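Type III pantothenate kinase (PDB 2NRH) probably phosphorylates pantothenate with ATP, the first step of coenzyme A biosynthesis, using a monovalent cation such as potassium or ammonium. Local coordinates at residues 84-96 with 169-181. The protein carries 2 engineered substitutions. Numbering follows the deposited sequence.
Sequences IEDGVVVDAGSAI and KKLYFTGGDGQFL. With SO4 (sulfate ion), chain E; SO4 (sulfate ion), chain D.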
# COMPACT_ATOMS: atom_id res chain seq x y z
N ILE B 84 -26.22 -2.37 -5.10
CA ILE B 84 -25.56 -2.21 -6.41
C ILE B 84 -25.73 -3.46 -7.27
O ILE B 84 -25.49 -4.57 -6.83
CB ILE B 84 -24.06 -1.70 -6.21
CG1 ILE B 84 -24.12 -0.22 -5.78
CG2 ILE B 84 -23.20 -1.83 -7.47
CD1 ILE B 84 -23.33 0.12 -4.62
N GLU B 85 -26.18 -3.24 -8.50
CA GLU B 85 -26.45 -4.29 -9.49
C GLU B 85 -25.23 -4.53 -10.33
O GLU B 85 -24.95 -5.65 -10.69
CB GLU B 85 -27.63 -3.88 -10.40
CG GLU B 85 -29.09 -4.12 -9.77
CD GLU B 85 -30.22 -3.18 -10.36
OE1 GLU B 85 -30.09 -2.59 -11.49
OE2 GLU B 85 -31.24 -3.02 -9.66
N ASP B 86 -24.55 -3.46 -10.70
CA ASP B 86 -23.36 -3.51 -11.54
C ASP B 86 -22.53 -2.35 -11.08
O ASP B 86 -23.10 -1.27 -10.86
CB ASP B 86 -23.69 -3.25 -13.01
CG ASP B 86 -24.60 -4.29 -13.58
OD1 ASP B 86 -24.07 -5.37 -13.93
OD2 ASP B 86 -25.84 -4.03 -13.61
N GLY B 87 -21.23 -2.58 -10.94
CA GLY B 87 -20.31 -1.55 -10.52
C GLY B 87 -19.13 -1.99 -9.66
O GLY B 87 -18.99 -3.16 -9.28
N VAL B 88 -18.25 -1.03 -9.39
CA VAL B 88 -17.12 -1.29 -8.55
C VAL B 88 -17.37 -0.50 -7.30
O VAL B 88 -17.65 0.68 -7.37
CB VAL B 88 -15.79 -0.93 -9.21
CG1 VAL B 88 -14.63 -1.02 -8.17
CG2 VAL B 88 -15.54 -1.89 -10.35
N VAL B 89 -17.35 -1.22 -6.16
CA VAL B 89 -17.51 -0.65 -4.82
C VAL B 89 -16.19 -0.54 -4.04
O VAL B 89 -15.49 -1.50 -3.87
CB VAL B 89 -18.57 -1.38 -4.01
CG1 VAL B 89 -18.84 -0.62 -2.70
CG2 VAL B 89 -19.85 -1.49 -4.81
N VAL B 90 -15.88 0.69 -3.61
CA VAL B 90 -14.64 1.07 -2.92
C VAL B 90 -15.04 1.67 -1.60
O VAL B 90 -15.75 2.65 -1.57
CB VAL B 90 -13.78 2.05 -3.78
CG1 VAL B 90 -12.35 2.29 -3.14
CG2 VAL B 90 -13.57 1.49 -5.20
N ASP B 91 -14.64 1.03 -0.50
CA ASP B 91 -14.82 1.56 0.85
C ASP B 91 -13.42 1.93 1.34
O ASP B 91 -12.55 1.05 1.62
CB ASP B 91 -15.45 0.53 1.77
CG ASP B 91 -15.88 1.11 3.11
OD1 ASP B 91 -15.72 2.33 3.34
OD2 ASP B 91 -16.40 0.33 3.96
N ALA B 92 -13.21 3.23 1.44
CA ALA B 92 -11.92 3.80 1.77
C ALA B 92 -11.94 4.37 3.22
O ALA B 92 -12.33 5.52 3.47
CB ALA B 92 -11.52 4.83 0.72
N GLY B 93 -11.55 3.50 4.16
CA GLY B 93 -11.35 3.87 5.57
C GLY B 93 -9.98 3.37 6.01
O GLY B 93 -8.97 3.61 5.34
N SER B 94 -9.97 2.64 7.13
CA SER B 94 -8.78 2.05 7.74
C SER B 94 -8.10 1.12 6.80
O SER B 94 -6.91 0.92 6.87
CB SER B 94 -9.17 1.18 8.91
OG SER B 94 -10.06 1.88 9.70
N ALA B 95 -8.92 0.47 6.00
CA ALA B 95 -8.49 -0.38 4.92
C ALA B 95 -9.25 0.16 3.71
O ALA B 95 -10.24 0.88 3.86
CB ALA B 95 -8.89 -1.84 5.21
N ILE B 96 -8.76 -0.14 2.54
CA ILE B 96 -9.42 0.16 1.27
C ILE B 96 -9.81 -1.21 0.65
O ILE B 96 -8.96 -2.04 0.37
CB ILE B 96 -8.47 0.98 0.36
CG1 ILE B 96 -8.31 2.39 0.97
CG2 ILE B 96 -8.95 1.08 -1.09
CD1 ILE B 96 -7.29 3.29 0.21
N LYS B 169 -17.80 0.15 -16.36
CA LYS B 169 -18.44 -0.09 -15.05
C LYS B 169 -18.47 1.19 -14.23
O LYS B 169 -17.47 1.88 -14.15
CB LYS B 169 -17.65 -1.14 -14.27
CG LYS B 169 -18.18 -2.54 -14.31
CD LYS B 169 -17.02 -3.52 -14.21
CE LYS B 169 -17.58 -4.90 -13.94
NZ LYS B 169 -18.81 -4.73 -13.06
N LYS B 170 -19.59 1.49 -13.59
CA LYS B 170 -19.72 2.66 -12.72
C LYS B 170 -18.99 2.38 -11.41
O LYS B 170 -18.88 1.20 -11.02
CB LYS B 170 -21.20 2.98 -12.39
CG LYS B 170 -22.26 2.77 -13.56
CD LYS B 170 -22.66 4.10 -14.27
CE LYS B 170 -23.79 3.91 -15.35
NZ LYS B 170 -25.18 4.29 -14.90
N LEU B 171 -18.49 3.44 -10.77
CA LEU B 171 -17.84 3.38 -9.46
C LEU B 171 -18.71 3.97 -8.40
O LEU B 171 -19.30 5.03 -8.60
CB LEU B 171 -16.57 4.18 -9.44
CG LEU B 171 -15.32 3.50 -9.94
CD1 LEU B 171 -14.34 4.57 -10.37
CD2 LEU B 171 -14.78 2.70 -8.82
N TYR B 172 -18.78 3.28 -7.26
CA TYR B 172 -19.40 3.83 -6.10
C TYR B 172 -18.29 3.88 -5.03
O TYR B 172 -17.41 2.99 -5.01
CB TYR B 172 -20.58 2.96 -5.71
CG TYR B 172 -21.60 2.82 -6.84
CD1 TYR B 172 -22.72 3.64 -6.87
CD2 TYR B 172 -21.42 1.90 -7.87
CE1 TYR B 172 -23.63 3.53 -7.84
CE2 TYR B 172 -22.33 1.78 -8.88
CZ TYR B 172 -23.43 2.61 -8.86
OH TYR B 172 -24.39 2.54 -9.84
N PHE B 173 -18.32 4.93 -4.21
CA PHE B 173 -17.29 5.20 -3.24
C PHE B 173 -17.97 5.50 -1.93
O PHE B 173 -19.07 6.06 -1.93
CB PHE B 173 -16.43 6.42 -3.62
CG PHE B 173 -15.26 6.10 -4.47
CD1 PHE B 173 -14.05 5.72 -3.90
CD2 PHE B 173 -15.35 6.20 -5.85
CE1 PHE B 173 -12.93 5.40 -4.72
CE2 PHE B 173 -14.26 5.90 -6.65
CZ PHE B 173 -13.03 5.50 -6.07
N THR B 174 -17.32 5.11 -0.83
CA THR B 174 -17.85 5.36 0.53
C THR B 174 -16.69 5.39 1.49
O THR B 174 -15.55 5.15 1.10
CB THR B 174 -19.00 4.33 0.97
OG1 THR B 174 -19.66 4.80 2.16
CG2 THR B 174 -18.49 2.90 1.18
N GLY B 175 -16.97 5.74 2.74
CA GLY B 175 -15.91 5.77 3.74
C GLY B 175 -15.25 7.14 3.89
O GLY B 175 -15.42 8.01 3.03
N GLY B 176 -14.51 7.31 5.00
CA GLY B 176 -13.85 8.58 5.34
C GLY B 176 -12.98 9.13 4.25
O GLY B 176 -12.84 10.33 4.15
N ASP B 177 -12.40 8.27 3.40
CA ASP B 177 -11.50 8.75 2.34
C ASP B 177 -12.10 8.59 0.97
O ASP B 177 -11.42 8.75 -0.04
CB ASP B 177 -10.11 8.06 2.37
CG ASP B 177 -9.23 8.55 3.53
OD1 ASP B 177 -9.03 9.79 3.66
OD2 ASP B 177 -8.71 7.71 4.30
N GLY B 178 -13.38 8.27 0.93
CA GLY B 178 -14.03 7.91 -0.34
C GLY B 178 -14.19 9.10 -1.31
O GLY B 178 -13.90 8.95 -2.52
N GLN B 179 -14.60 10.26 -0.77
CA GLN B 179 -14.84 11.49 -1.59
C GLN B 179 -13.55 11.94 -2.31
O GLN B 179 -13.53 12.18 -3.54
CB GLN B 179 -15.49 12.64 -0.79
CG GLN B 179 -15.82 13.91 -1.67
CD GLN B 179 -16.77 13.61 -2.84
OE1 GLN B 179 -17.96 13.50 -2.65
NE2 GLN B 179 -16.22 13.45 -4.05
N PHE B 180 -12.47 11.98 -1.53
CA PHE B 180 -11.15 12.23 -2.04
C PHE B 180 -10.76 11.31 -3.21
O PHE B 180 -10.31 11.77 -4.29
CB PHE B 180 -10.17 12.12 -0.90
CG PHE B 180 -8.78 12.11 -1.35
CD1 PHE B 180 -8.20 13.26 -1.90
CD2 PHE B 180 -8.02 10.96 -1.26
CE1 PHE B 180 -6.90 13.23 -2.32
CE2 PHE B 180 -6.76 10.96 -1.71
CZ PHE B 180 -6.20 12.09 -2.22
N LEU B 181 -10.98 10.01 -3.05
CA LEU B 181 -10.66 9.06 -4.13
C LEU B 181 -11.62 9.19 -5.32
O LEU B 181 -11.20 9.13 -6.46
CB LEU B 181 -10.64 7.63 -3.62
CG LEU B 181 -9.51 7.33 -2.62
CD1 LEU B 181 -9.71 5.89 -2.21
CD2 LEU B 181 -8.09 7.56 -3.22
S SO4 E . -14.44 5.26 7.79
O1 SO4 E . -14.68 5.04 6.38
O2 SO4 E . -13.58 6.43 7.95
O3 SO4 E . -15.73 5.50 8.46
O4 SO4 E . -13.74 4.09 8.36
S SO4 D . -13.10 0.47 11.45
O1 SO4 D . -12.98 1.15 10.15
O2 SO4 D . -11.88 0.81 12.20
O3 SO4 D . -14.27 0.97 12.15
O4 SO4 D . -13.19 -1.00 11.26
O HOH W 1 -8.31 5.29 3.26
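Val88 and Val90 meet Leu171 and Phe173 on one face of two parallel strands, 87-92 and 171-174. Packing is tight here. Val90 CG1 lies 3.5 Å from Phe173 CE1, and Leu171 CD2 sits 3.8 Å from Val88 CG1. With chi1 at -171°, Val90 CG1 points away from the backbone N, while CG2 lies over the ring face. Ile162 of helix 146-165 packs on Val90, Leu171 and Phe173. At the end of strand 87-92, Ala92 CB packs 3.6 Å from Leu181 CD1, in the first turn of helix 178-182.

On the other face, Ile84 lies over the Tyr172 ring. Its CG1 is 3.9 Å from the ring centroid, almost on the normal, in a CH-pi contact. Asp91 OD1 is 3.6 Å from Thr174 CG2. The threonine hydroxyl bonds to Asp191 O.

Five ladder bonds join the strands. A sixth, from Asp177 N to Ala92 O (2.8 Å), ties the glycine turn 175-176 to the strand end.

The outer ends are looser. Asp86 OD1 accepts a hydrogen bond from Asn103 N, and Lys169 NZ stays 5.4 Å from that oxygen. At the other end, one water links Gly93 O and Asp177 OD2. Two sulfates, probably from the crystallisation liquor, accept bonds, one at O1 from Gly176 N (2.7 Å) and the other from Ser94 OG. Asp91 is a predicted potassium ligand and Ser94 a predicted ATP ligand. The strands bring a carboxylate and a turn that can hold an anion, as the first sulfate suggests, to their C-terminal ends, consistent with phosphate-binding loops of the actin-like ATPase fold.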